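PDB 2CNQ: phosphoribosylaminoimidazole-succinocarboxamide synthase from Saccharomyces cerevisiae, which catalyses the ATP-dependent condensation of 4-carboxy-5-aminoimidazole ribotide with L-aspartate to give SAICAR in de novo purine biosynthesis. Local coordinates for residues A[38-43]-A[258-263]; A[58-63]-A[297-302]; A[214-219]-A[234-239]. All blocks are in the same frame, centred on the assembly; numbering follows the deposited sequence. Where two conformers were deposited one is given.

Interaction 1: A[38-43]-A[258-263]; sequences RISAYD and YDKQFL. With ADP (adenosine-5'-diphosphate), chain F.
Ile39 and Leu263 reach toward each other tip to tip, Ile39 CD1 lying 3.6 Å from Leu263 CD2. The isoleucine CG1 stands anti to its backbone N (chi1 -173°), and CG1 touches the same leucine methyl as CD1 does. Met46, Ile50 and Met280 pack around Ile39 as well, making this the apolar end of a buried contact between the short strand 40-41 and the start of helix 261-269.

At Ser40 the contact turns polar. In the conformer given, one of two deposited, Lys260 NZ donates to Ser40 O over 2.8 Å, approaching from above the carbonyl plane with a C=O...N angle of 131°. The lysine chain is extended except at chi3 (-64°), which turns CE; CD and CE lie close to the same carbonyl oxygen. A water accepts from both Ser40 N and Lys260 NZ; a second water site, beside Ser40 OG and O3B of ADP, is too near the first for both to be filled at once.

Ala41 returns to apolar packing, its CB 4.2 Å from Leu263 CD2. Beyond it the backbone binds ADP: Tyr42 N donates to O1A of ADP over 2.8 Å in a nearly straight bond, and N7 of the adenine sits at the edge of the tyrosine ring, near its plane. Asp43 N donates to O3A of ADP, the bridging oxygen, while Asp43 OD1 accepts from O2' of ADP at 2.6 Å and is also bonded to His170.

This Lys260 NZ lies only 2.0 Å from O3B of ADP, too close to coexist with the diphosphate as placed, so its bond to O2A is doubtful. A lysine near this position would be expected to offset phosphate charge, but the secure grip on the nucleotide comes from the two backbone N-H groups and the Asp43 carboxylate.

Interaction 2: A[58-63]-A[297-302]; sequences TKLSEF and ETLTGS
Thr300 CG2 rests over one face of the Phe63 ring, in a CH-pi contact 4.0 Å from the ring centroid. The methyl lies 24° off the ring normal and is offset toward the rim, so CG is its nearest ring atom, at 3.7 Å. Phe63 CG is anti to the backbone N (chi1 169°), which sets CG on the side of helix 282-300, near its last turn. Farther out on the ring, CE2 and CZ approach Thr300 CA, and CZ comes within 3.7 Å of Leu299 O. That carbonyl oxygen lies obliquely to the ring and accepts a hydrogen bond from Tyr205 OH.

Purely aliphatic contacts continue the interface one turn earlier in helix 53-67. Leu60 CD1 meets Thr300 CG2 at 3.6 Å, and the methyl is therefore shared between the leucine and the aromatic ring. The other leucine branch, CD2, makes a looser approach to Leu299 CD1, 4.4 Å away. Leu60 and Phe63, three residues apart, present neighbouring side chains to the C-terminal end of the second helix. This is a helix-helix contact between elements far apart in sequence, and the deeper side chains run on into the beta sheet: Leu60 packs on Pro238, and Leu299 on Ile211 and Phe243.

No hydrogen bond crosses between the two segments. At the end of helix 282-300, Thr300 OG1 accepts from Ser302 N over 3.0 Å, forming an ST turn, and is also bonded to Tyr296 O one turn back. Between Thr300 and Ser302, Gly301 (phi 70°) is the first residue to leave the helical conformation. On the other helix, Lys59 in the conformer given forms a salt bridge with Asp104, and Glu62 belongs to a second pocket that holds AMZ or AMP.

Interaction 3: A[214-219]-A[234-239]; sequences ADTKFE and EVLTPD. With AMZ (aminoimidazole 4-carboxamide ribonucleotide), chain C; ADP (adenosine-5'-diphosphate), chain B.
Leu236 CD2 presses against Thr216 OG1 at 3.3 Å, the tight spot where the two arms of the beta hairpin formed by strands 211-223 and 228-245 face each other. The side chains of Thr216 and Leu236 cross at about a right angle. Alongside, Phe218 CE1 touches both Val235 CG1 and Leu236 CD1 at 4.1 Å, the methyls lying at the ring edge, while Thr216 CG2 lies over one ring face. Helix 185-209 packs on this apolar side through Ala195, Leu198 and Cys202.

No direct hydrogen bond joins the two segments, 234-239 has no regular strand geometry, and water fills the looser, polar side. One water accepts from Leu236 N and donates to Lys217 O; it is also hydrogen-bonded to Thr216 OG1, which has Ser241 OG as a further partner. Another accepts from Glu219 N and lies 2.8 Å from Glu234 O, to which it can donate.

Here the side chains serve the ligands. Lys217 CB and CG lie against the imidazole of AMZ; bends at chi2 (-86°) and chi3 then direct CD and CE, with CE near AMZ O5. Lys217 NZ forms salt bridges with Glu219 OE1, 2.8 Å away, and Asp233, while Glu234 OE1, oppositely charged, is too distant for one at 4.5 Å. At opposite ends of the strand segment, Asp215 OD2 accepts from the ribose O2 of AMZ, and Glu219 OE2 accepts from O2' of the chain B ADP at 2.6 Å.

How the interactions relate
Interactions 1 and 3 are buried, whereas interaction 2 is only partly buried and chiefly apolar, its touching residues not including its pocket residue Glu62. Interaction 3 lies nearest the centre of the chain, and both others touch it: Lys260 N of interaction 1 probably bonds to Pro238 O, and Ser61 OG of interaction 2 probably to Val235 N. Segment 234-239 is therefore held between the loop that opens helix 261-269 and helix 53-67. Interactions 1 and 2 do not meet, their centres about 18 Å apart. Chemistry follows place: nucleotide-binding backbone and a lysine of uncertain pose in interaction 1, methyl-to-ring packing between helices in interaction 2, and apolar packing on one side with bridging water on the other in interaction 3.

Interaction 1: A[38-43]-A[258-263]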
loop_
_atom_site.group_PDB
_atom_site.type_symbol
_atom_site.label_atom_id
_atom_site.label_comp_id
_atom_site.label_asym_id
_atom_site.label_seq_id
_atom_site.Cartn_x
_atom_site.Cartn_y
_atom_site.Cartn_z
ATOM N N ARG A 38 1.245 13.194 2.657
ATOM C CA ARG A 38 0.611 13.436 1.417
ATOM C C ARG A 38 -0.381 12.334 1.122
ATOM O O ARG A 38 -0.248 11.206 1.544
ATOM C CB ARG A 38 1.632 13.486 0.299
ATOM C CG ARG A 38 2.623 14.624 0.455
ATOM C CD ARG A 38 3.490 14.792 -0.741
ATOM N NE ARG A 38 4.281 13.632 -1.063
ATOM C CZ ARG A 38 5.554 13.466 -0.751
ATOM N NH1 ARG A 38 6.204 12.418 -1.187
ATOM N NH2 ARG A 38 6.186 14.338 -0.004
ATOM N N ILE A 39 -1.373 12.663 0.348
ATOM C CA ILE A 39 -2.309 11.667 -0.114
ATOM C C ILE A 39 -2.601 11.964 -1.540
ATOM O O ILE A 39 -2.639 13.103 -1.952
ATOM C CB ILE A 39 -3.555 11.636 0.746
ATOM C CG1 ILE A 39 -4.471 10.483 0.366
ATOM C CG2 ILE A 39 -4.287 12.949 0.719
ATOM C CD1 ILE A 39 -5.539 10.219 1.384
ATOM N N SER A 40 -2.789 10.927 -2.301
ATOM C CA SER A 40 -3.017 11.044 -3.711
ATOM C C SER A 40 -4.178 10.200 -4.079
ATOM O O SER A 40 -4.546 9.278 -3.398
ATOM C CB SER A 40 -1.791 10.566 -4.434
ATOM O OG SER A 40 -1.526 9.215 -4.150
ATOM N N ALA A 41 -4.772 10.521 -5.200
ATOM C CA ALA A 41 -5.817 9.683 -5.740
ATOM C C ALA A 41 -5.754 9.880 -7.208
ATOM O O ALA A 41 -5.501 10.974 -7.684
ATOM C CB ALA A 41 -7.138 10.079 -5.212
ATOM N N TYR A 42 -5.979 8.816 -7.939
ATOM C CA TYR A 42 -5.897 8.872 -9.371
ATOM C C TYR A 42 -4.584 9.479 -9.803
ATOM O O TYR A 42 -4.521 10.198 -10.787
ATOM C CB TYR A 42 -7.088 9.583 -9.965
ATOM C CG TYR A 42 -8.380 9.009 -9.491
ATOM C CD1 TYR A 42 -8.800 7.787 -9.892
ATOM C CD2 TYR A 42 -9.174 9.714 -8.632
ATOM C CE1 TYR A 42 -10.000 7.285 -9.468
ATOM C CE2 TYR A 42 -10.355 9.251 -8.200
ATOM C CZ TYR A 42 -10.772 8.035 -8.607
ATOM O OH TYR A 42 -11.988 7.587 -8.178
ATOM N N ASP A 43 -3.526 9.147 -9.086
ATOM C CA ASP A 43 -2.177 9.552 -9.432
ATOM C C ASP A 43 -1.931 11.020 -9.313
ATOM O O ASP A 43 -0.955 11.497 -9.834
ATOM C CB ASP A 43 -1.737 9.024 -10.772
ATOM C CG ASP A 43 -1.545 7.566 -10.744
ATOM O OD1 ASP A 43 -2.038 6.910 -11.652
ATOM O OD2 ASP A 43 -0.909 7.052 -9.810
ATOM N N TYR A 258 -12.806 1.922 4.217
ATOM C CA TYR A 258 -11.922 2.236 5.300
ATOM C C TYR A 258 -10.532 2.386 4.733
ATOM O O TYR A 258 -9.575 1.774 5.168
ATOM C CB TYR A 258 -11.991 1.207 6.394
ATOM C CG TYR A 258 -13.369 1.190 6.949
ATOM C CD1 TYR A 258 -13.686 1.965 8.026
ATOM C CD2 TYR A 258 -14.367 0.462 6.349
ATOM C CE1 TYR A 258 -14.982 2.042 8.481
ATOM C CE2 TYR A 258 -15.662 0.518 6.805
ATOM C CZ TYR A 258 -15.948 1.312 7.868
ATOM O OH TYR A 258 -17.217 1.410 8.345
ATOM N N ASP A 259 -10.445 3.244 3.725
ATOM C CA ASP A 259 -9.291 3.266 2.874
ATOM C C ASP A 259 -9.415 4.434 1.942
ATOM O O ASP A 259 -10.292 5.265 2.048
ATOM C CB ASP A 259 -9.211 1.945 2.129
ATOM C CG ASP A 259 -10.481 1.656 1.398
ATOM O OD1 ASP A 259 -10.933 2.541 0.666
ATOM O OD2 ASP A 259 -11.108 0.652 1.612
ATOM N N LYS A 260 -8.502 4.512 1.011
ATOM C CA LYS A 260 -8.439 5.632 0.127
ATOM C C LYS A 260 -9.629 5.724 -0.766
ATOM O O LYS A 260 -9.827 6.758 -1.369
ATOM C CB LYS A 260 -7.203 5.543 -0.738
ATOM C CG LYS A 260 -6.889 6.875 -1.398
ATOM C CD LYS A 260 -5.939 6.756 -2.547
ATOM C CE LYS A 260 -4.596 6.271 -2.135
ATOM N NZ LYS A 260 -3.568 6.677 -3.138
ATOM N N GLN A 261 -10.375 4.653 -0.938
ATOM C CA GLN A 261 -11.492 4.707 -1.832
ATOM C C GLN A 261 -12.454 5.801 -1.441
ATOM O O GLN A 261 -13.088 6.376 -2.297
ATOM C CB GLN A 261 -12.218 3.378 -1.921
ATOM C CG GLN A 261 -13.083 3.288 -3.126
ATOM C CD GLN A 261 -12.255 3.294 -4.378
ATOM O OE1 GLN A 261 -11.218 2.659 -4.437
ATOM N NE2 GLN A 261 -12.705 4.021 -5.383
ATOM N N PHE A 262 -12.558 6.120 -0.175
ATOM C CA PHE A 262 -13.412 7.186 0.234
ATOM C C PHE A 262 -13.016 8.457 -0.482
ATOM O O PHE A 262 -13.848 9.199 -0.962
ATOM C CB PHE A 262 -13.265 7.366 1.712
ATOM C CG PHE A 262 -13.928 8.577 2.200
ATOM C CD1 PHE A 262 -13.176 9.640 2.616
ATOM C CD2 PHE A 262 -15.298 8.682 2.193
ATOM C CE1 PHE A 262 -13.771 10.789 3.035
ATOM C CE2 PHE A 262 -15.899 9.823 2.618
ATOM C CZ PHE A 262 -15.132 10.888 3.035
ATOM N N LEU A 263 -11.725 8.747 -0.509
ATOM C CA LEU A 263 -11.248 9.953 -1.139
ATOM C C LEU A 263 -11.405 9.854 -2.610
ATOM O O LEU A 263 -11.846 10.787 -3.238
ATOM C CB LEU A 263 -9.807 10.198 -0.775
ATOM C CG LEU A 263 -9.191 11.363 -1.512
ATOM C CD1 LEU A 263 -9.880 12.676 -1.193
ATOM C CD2 LEU A 263 -7.720 11.433 -1.233
HETATM P PB ADP F . -2.403 7.079 -6.403
HETATM O O1B ADP F . -1.544 8.279 -6.620
HETATM O O2B ADP F . -1.927 5.841 -7.113
HETATM O O3B ADP F . -2.705 6.905 -4.933
HETATM P PA ADP F . -4.710 6.011 -6.814
HETATM O O1A ADP F . -6.174 6.214 -6.875
HETATM O O2A ADP F . -4.422 5.309 -5.538
HETATM O O3A ADP F . -3.838 7.295 -7.091
HETATM O "O5'" ADP F . -4.192 5.063 -7.947
HETATM C "C5'" ADP F . -4.436 3.677 -7.830
HETATM C "C4'" ADP F . -4.076 2.889 -9.073
HETATM O "O4'" ADP F . -4.969 3.296 -10.104
HETATM C "C3'" ADP F . -2.665 3.199 -9.503
HETATM O "O3'" ADP F . -2.096 2.058 -10.118
HETATM C "C2'" ADP F . -2.889 4.294 -10.497
HETATM O "O2'" ADP F . -1.864 4.322 -11.457
HETATM C "C1'" ADP F . -4.198 3.888 -11.133
HETATM N N9 ADP F . -4.954 5.024 -11.648
HETATM C C8 ADP F . -5.037 6.204 -11.057
HETATM N N7 ADP F . -5.792 7.045 -11.774
HETATM C C5 ADP F . -6.212 6.375 -12.835
HETATM C C6 ADP F . -7.062 6.747 -13.945
HETATM N N6 ADP F . -7.562 8.005 -13.994
HETATM N N1 ADP F . -7.277 5.793 -14.869
HETATM C C2 ADP F . -6.737 4.540 -14.777
HETATM N N3 ADP F . -5.945 4.140 -13.755
HETATM C C4 ADP F . -5.662 5.024 -12.770
HETATM O O HOH W 1 -1.942 8.333 -1.086
HETATM O O HOH W 2 -0.936 7.236 -2.503
#

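Interaction 2: A[58-63]-A[297-302]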
loop_
_atom_site.group_PDB
_atom_site.type_symbol
_atom_site.label_atom_id
_atom_site.label_comp_id
_atom_site.label_asym_id
_atom_site.label_seq_id
_atom_site.Cartn_x
_atom_site.Cartn_y
_atom_site.Cartn_z
ATOM N N THR A 58 3.239 3.741 7.969
ATOM C CA THR A 58 4.440 3.152 8.450
ATOM C C THR A 58 4.132 2.113 9.468
ATOM O O THR A 58 4.566 0.986 9.379
ATOM C CB THR A 58 5.343 4.228 9.021
ATOM O OG1 THR A 58 5.688 5.149 8.003
ATOM C CG2 THR A 58 6.604 3.660 9.558
ATOM N N LYS A 59 3.391 2.499 10.487
ATOM C CA LYS A 59 3.109 1.592 11.562
ATOM C C LYS A 59 2.321 0.397 11.101
ATOM O O LYS A 59 2.551 -0.703 11.524
ATOM C CB LYS A 59 2.336 2.344 12.630
ATOM C CG LYS A 59 3.102 3.493 13.258
ATOM C CD LYS A 59 4.417 3.124 13.943
ATOM C CE LYS A 59 5.153 4.415 14.346
ATOM N NZ LYS A 59 6.270 4.165 15.304
ATOM N N LEU A 60 1.382 0.616 10.225
ATOM C CA LEU A 60 0.584 -0.482 9.742
ATOM C C LEU A 60 1.439 -1.404 8.901
ATOM O O LEU A 60 1.344 -2.595 9.004
ATOM C CB LEU A 60 -0.613 0.034 9.006
ATOM C CG LEU A 60 -1.634 -1.007 8.616
ATOM C CD1 LEU A 60 -2.017 -1.926 9.737
ATOM C CD2 LEU A 60 -2.835 -0.299 8.097
ATOM N N SER A 61 2.283 -0.821 8.080
ATOM C CA SER A 61 3.206 -1.654 7.353
ATOM C C SER A 61 4.016 -2.485 8.283
ATOM O O SER A 61 4.210 -3.656 8.047
ATOM C CB SER A 61 4.146 -0.815 6.531
ATOM O OG SER A 61 3.506 -0.203 5.447
ATOM N N GLU A 62 4.546 -1.869 9.319
ATOM C CA GLU A 62 5.346 -2.615 10.260
ATOM C C GLU A 62 4.588 -3.739 10.868
ATOM O O GLU A 62 5.107 -4.822 11.053
ATOM C CB GLU A 62 5.892 -1.704 11.330
ATOM C CG GLU A 62 6.931 -0.738 10.807
ATOM C CD GLU A 62 7.440 0.081 11.889
ATOM O OE1 GLU A 62 8.439 -0.333 12.509
ATOM O OE2 GLU A 62 6.808 1.083 12.181
ATOM N N PHE A 63 3.326 -3.497 11.180
ATOM C CA PHE A 63 2.500 -4.541 11.728
ATOM C C PHE A 63 2.453 -5.721 10.794
ATOM O O PHE A 63 2.614 -6.857 11.186
ATOM C CB PHE A 63 1.107 -4.018 11.978
ATOM C CG PHE A 63 0.147 -5.093 12.284
ATOM C CD1 PHE A 63 -0.604 -5.645 11.284
ATOM C CD2 PHE A 63 0.026 -5.599 13.557
ATOM C CE1 PHE A 63 -1.454 -6.685 11.538
ATOM C CE2 PHE A 63 -0.823 -6.625 13.810
ATOM C CZ PHE A 63 -1.542 -7.182 12.787
ATOM N N GLU A 297 -6.758 0.484 13.513
ATOM C CA GLU A 297 -7.081 -0.051 14.830
ATOM C C GLU A 297 -7.676 -1.415 14.717
ATOM O O GLU A 297 -7.344 -2.286 15.494
ATOM C CB GLU A 297 -8.019 0.900 15.540
ATOM C CG GLU A 297 -7.327 2.169 15.913
ATOM C CD GLU A 297 -8.110 3.056 16.826
ATOM O OE1 GLU A 297 -7.487 3.773 17.607
ATOM O OE2 GLU A 297 -9.344 3.050 16.749
ATOM N N THR A 298 -8.561 -1.628 13.770
ATOM C CA THR A 298 -9.205 -2.902 13.677
ATOM C C THR A 298 -8.235 -3.957 13.239
ATOM O O THR A 298 -8.205 -5.049 13.766
ATOM C CB THR A 298 -10.366 -2.841 12.776
ATOM O OG1 THR A 298 -11.242 -1.855 13.292
ATOM C CG2 THR A 298 -11.136 -4.115 12.738
ATOM N N LEU A 299 -7.426 -3.637 12.255
ATOM C CA LEU A 299 -6.504 -4.611 11.743
ATOM C C LEU A 299 -5.461 -4.971 12.743
ATOM O O LEU A 299 -5.083 -6.111 12.817
ATOM C CB LEU A 299 -5.847 -4.076 10.489
ATOM C CG LEU A 299 -6.802 -3.990 9.325
ATOM C CD1 LEU A 299 -6.181 -3.179 8.231
ATOM C CD2 LEU A 299 -7.223 -5.366 8.858
ATOM N N THR A 300 -4.928 -3.997 13.451
ATOM C CA THR A 300 -3.837 -4.258 14.362
ATOM C C THR A 300 -4.314 -4.667 15.704
ATOM O O THR A 300 -3.560 -5.241 16.448
ATOM C CB THR A 300 -2.936 -3.068 14.538
ATOM O OG1 THR A 300 -3.634 -2.006 15.179
ATOM C CG2 THR A 300 -2.345 -2.593 13.251
ATOM N N GLY A 301 -5.547 -4.349 16.045
ATOM C CA GLY A 301 -6.021 -4.548 17.383
ATOM C C GLY A 301 -5.399 -3.607 18.354
ATOM O O GLY A 301 -5.521 -3.814 19.537
ATOM N N SER A 302 -4.735 -2.573 17.898
ATOM C CA SER A 302 -4.130 -1.616 18.760
ATOM C C SER A 302 -4.827 -0.306 18.596
ATOM O O SER A 302 -5.472 -0.057 17.612
ATOM C CB SER A 302 -2.675 -1.410 18.364
ATOM O OG SER A 302 -1.890 -2.547 18.654
#

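Interaction 3: A[214-219]-A[234-239]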
loop_
_atom_site.group_PDB
_atom_site.type_symbol
_atom_site.label_atom_id
_atom_site.label_comp_id
_atom_site.label_asym_id
_atom_site.label_seq_id
_atom_site.Cartn_x
_atom_site.Cartn_y
_atom_site.Cartn_z
ATOM N N ALA A 214 -10.570 -6.317 0.663
ATOM C CA ALA A 214 -11.117 -6.596 -0.622
ATOM C C ALA A 214 -10.036 -6.901 -1.620
ATOM O O ALA A 214 -10.143 -7.823 -2.407
ATOM C CB ALA A 214 -11.912 -5.449 -1.094
ATOM N N ASP A 215 -8.997 -6.098 -1.582
ATOM C CA ASP A 215 -7.903 -6.212 -2.484
ATOM C C ASP A 215 -6.748 -5.445 -1.891
ATOM O O ASP A 215 -6.883 -4.718 -0.925
ATOM C CB ASP A 215 -8.302 -5.749 -3.878
ATOM C CG ASP A 215 -8.828 -4.366 -3.943
ATOM O OD1 ASP A 215 -9.598 -4.128 -4.879
ATOM O OD2 ASP A 215 -8.430 -3.526 -3.129
ATOM N N THR A 216 -5.594 -5.635 -2.482
ATOM C CA THR A 216 -4.432 -4.959 -2.005
ATOM C C THR A 216 -3.381 -4.999 -3.071
ATOM O O THR A 216 -3.378 -5.863 -3.909
ATOM C CB THR A 216 -3.903 -5.629 -0.737
ATOM O OG1 THR A 216 -3.008 -4.758 -0.079
ATOM C CG2 THR A 216 -3.206 -6.913 -0.984
ATOM N N LYS A 217 -2.478 -4.053 -2.979
ATOM C CA LYS A 217 -1.320 -3.974 -3.812
ATOM C C LYS A 217 -0.113 -4.168 -2.987
ATOM O O LYS A 217 0.157 -3.395 -2.088
ATOM C CB LYS A 217 -1.286 -2.633 -4.503
ATOM C CG LYS A 217 -0.105 -2.437 -5.420
ATOM C CD LYS A 217 1.150 -1.927 -4.782
ATOM C CE LYS A 217 1.029 -0.509 -4.350
ATOM N NZ LYS A 217 2.217 -0.028 -3.604
ATOM N N PHE A 218 0.620 -5.211 -3.279
ATOM C CA PHE A 218 1.924 -5.434 -2.713
ATOM C C PHE A 218 2.947 -4.957 -3.709
ATOM O O PHE A 218 2.703 -4.900 -4.881
ATOM C CB PHE A 218 2.160 -6.905 -2.478
ATOM C CG PHE A 218 1.242 -7.565 -1.521
ATOM C CD1 PHE A 218 1.137 -7.141 -0.225
ATOM C CD2 PHE A 218 0.517 -8.651 -1.912
ATOM C CE1 PHE A 218 0.359 -7.820 0.656
ATOM C CE2 PHE A 218 -0.282 -9.329 -1.032
ATOM C CZ PHE A 218 -0.364 -8.919 0.243
ATOM N N GLU A 219 4.129 -4.714 -3.202
ATOM C CA GLU A 219 5.297 -4.589 -3.999
ATOM C C GLU A 219 6.303 -5.560 -3.518
ATOM O O GLU A 219 6.482 -5.760 -2.334
ATOM C CB GLU A 219 5.872 -3.196 -3.962
ATOM C CG GLU A 219 4.920 -2.196 -4.522
ATOM C CD GLU A 219 5.497 -0.843 -4.742
ATOM O OE1 GLU A 219 4.687 0.098 -4.839
ATOM O OE2 GLU A 219 6.730 -0.729 -4.823
ATOM N N GLU A 234 5.084 -0.549 1.151
ATOM C CA GLU A 234 4.134 -0.609 2.207
ATOM C C GLU A 234 3.283 -1.833 2.032
ATOM O O GLU A 234 3.148 -2.368 0.958
ATOM C CB GLU A 234 3.276 0.637 2.248
ATOM C CG GLU A 234 2.284 0.702 1.122
ATOM C CD GLU A 234 1.471 1.945 1.129
ATOM O OE1 GLU A 234 1.087 2.358 0.018
ATOM O OE2 GLU A 234 1.199 2.489 2.200
ATOM N N VAL A 235 2.694 -2.237 3.124
ATOM C CA VAL A 235 1.951 -3.474 3.153
ATOM C C VAL A 235 0.637 -3.232 3.825
ATOM O O VAL A 235 0.599 -2.814 4.961
ATOM C CB VAL A 235 2.723 -4.546 3.887
ATOM C CG1 VAL A 235 1.937 -5.817 3.839
ATOM C CG2 VAL A 235 4.089 -4.725 3.308
ATOM N N LEU A 236 -0.412 -3.537 3.093
ATOM C CA LEU A 236 -1.765 -3.611 3.618
ATOM C C LEU A 236 -2.076 -2.386 4.426
ATOM O O LEU A 236 -2.562 -2.432 5.544
ATOM C CB LEU A 236 -1.972 -4.902 4.363
ATOM C CG LEU A 236 -2.155 -6.057 3.416
ATOM C CD1 LEU A 236 -1.831 -7.352 4.101
ATOM C CD2 LEU A 236 -3.566 -6.076 2.882
ATOM N N THR A 237 -1.870 -1.255 3.789
ATOM C CA THR A 237 -2.305 -0.008 4.342
ATOM C C THR A 237 -3.545 0.413 3.624
ATOM O O THR A 237 -3.907 -0.117 2.609
ATOM C CB THR A 237 -1.264 1.057 4.230
ATOM O OG1 THR A 237 -1.257 1.500 2.880
ATOM C CG2 THR A 237 0.098 0.589 4.662
ATOM N N PRO A 238 -4.207 1.449 4.110
ATOM C CA PRO A 238 -5.408 1.889 3.443
ATOM C C PRO A 238 -5.114 2.682 2.218
ATOM O O PRO A 238 -6.024 2.983 1.485
ATOM C CB PRO A 238 -6.173 2.646 4.524
ATOM C CG PRO A 238 -5.459 2.323 5.802
ATOM C CD PRO A 238 -4.046 2.114 5.403
ATOM N N ASP A 239 -3.844 2.979 1.953
ATOM C CA ASP A 239 -3.466 3.443 0.635
ATOM C C ASP A 239 -3.349 2.276 -0.312
ATOM O O ASP A 239 -3.724 2.384 -1.456
ATOM C CB ASP A 239 -2.120 4.155 0.657
ATOM C CG ASP A 239 -2.184 5.589 0.971
ATOM O OD1 ASP A 239 -1.114 6.216 0.964
ATOM O OD2 ASP A 239 -3.257 6.149 1.137
HETATM O O5 AMZ C . -0.395 2.480 -5.366
HETATM C C6 AMZ C . -0.718 1.896 -6.379
HETATM N N2 AMZ C . -0.105 2.055 -7.547
HETATM C C3A AMZ C . -1.810 0.942 -6.365
HETATM C C7A AMZ C . -2.598 0.651 -5.294
HETATM N N3 AMZ C . -2.565 1.050 -4.008
HETATM N N1 AMZ C . -2.221 0.234 -7.431
HETATM C C5 AMZ C . -3.236 -0.497 -7.028
HETATM N N AMZ C . -3.490 -0.239 -5.725
HETATM C C1 AMZ C . -4.486 -0.901 -4.919
HETATM C C2 AMZ C . -5.776 -0.147 -4.791
HETATM C C3 AMZ C . -6.766 -1.249 -4.549
HETATM O O2 AMZ C . -6.665 -1.587 -3.184
HETATM O O1 AMZ C . -5.681 0.795 -3.742
HETATM O O AMZ C . -4.822 -2.075 -5.602
HETATM C C AMZ C . -6.199 -2.365 -5.411
HETATM C C4 AMZ C . -6.878 -2.525 -6.731
HETATM O O3 AMZ C . -7.051 -1.241 -7.308
HETATM P P AMZ C . -7.916 -1.123 -8.643
HETATM O OP1 AMZ C . -7.117 -1.729 -9.749
HETATM O O4 AMZ C . -8.094 0.367 -8.816
HETATM O OP2 AMZ C . -9.211 -1.846 -8.462
HETATM P PB ADP B . 4.600 5.895 -5.518
HETATM O O1B ADP B . 3.599 4.984 -4.978
HETATM O O2B ADP B . 5.242 5.370 -6.732
HETATM O O3B ADP B . 4.211 7.267 -5.776
HETATM P PA ADP B . 5.698 6.040 -2.888
HETATM O O1A ADP B . 4.863 4.956 -2.368
HETATM O O2A ADP B . 5.421 7.409 -2.485
HETATM O O3A ADP B . 5.778 5.965 -4.456
HETATM O "O5'" ADP B . 7.209 5.784 -2.545
HETATM C "C5'" ADP B . 7.819 4.517 -2.446
HETATM C "C4'" ADP B . 8.719 4.308 -3.627
HETATM O "O4'" ADP B . 9.790 3.487 -3.168
HETATM C "C3'" ADP B . 8.083 3.546 -4.749
HETATM O "O3'" ADP B . 8.729 3.844 -5.962
HETATM C "C2'" ADP B . 8.410 2.121 -4.394
HETATM O "O2'" ADP B . 8.322 1.240 -5.469
HETATM C "C1'" ADP B . 9.799 2.282 -3.905
HETATM N N9 ADP B . 10.290 1.261 -3.028
HETATM C C8 ADP B . 9.604 0.627 -2.075
HETATM N N7 ADP B . 10.348 -0.180 -1.367
HETATM C C5 ADP B . 11.576 -0.063 -1.897
HETATM C C6 ADP B . 12.839 -0.624 -1.598
HETATM N N6 ADP B . 12.992 -1.466 -0.596
HETATM N N1 ADP B . 13.873 -0.346 -2.384
HETATM C C2 ADP B . 13.720 0.537 -3.366
HETATM N N3 ADP B . 12.611 1.186 -3.691
HETATM C C4 ADP B . 11.549 0.867 -2.954
HETATM O O HOH W 3 -0.582 -3.937 0.391
HETATM O O HOH W 4 3.112 2.627 -1.853
HETATM O O HOH W 5 2.253 -1.759 -1.569
HETATM O O HOH W 6 -0.150 2.052 -2.355
HETATM O O HOH W 7 4.233 -4.563 -0.386
#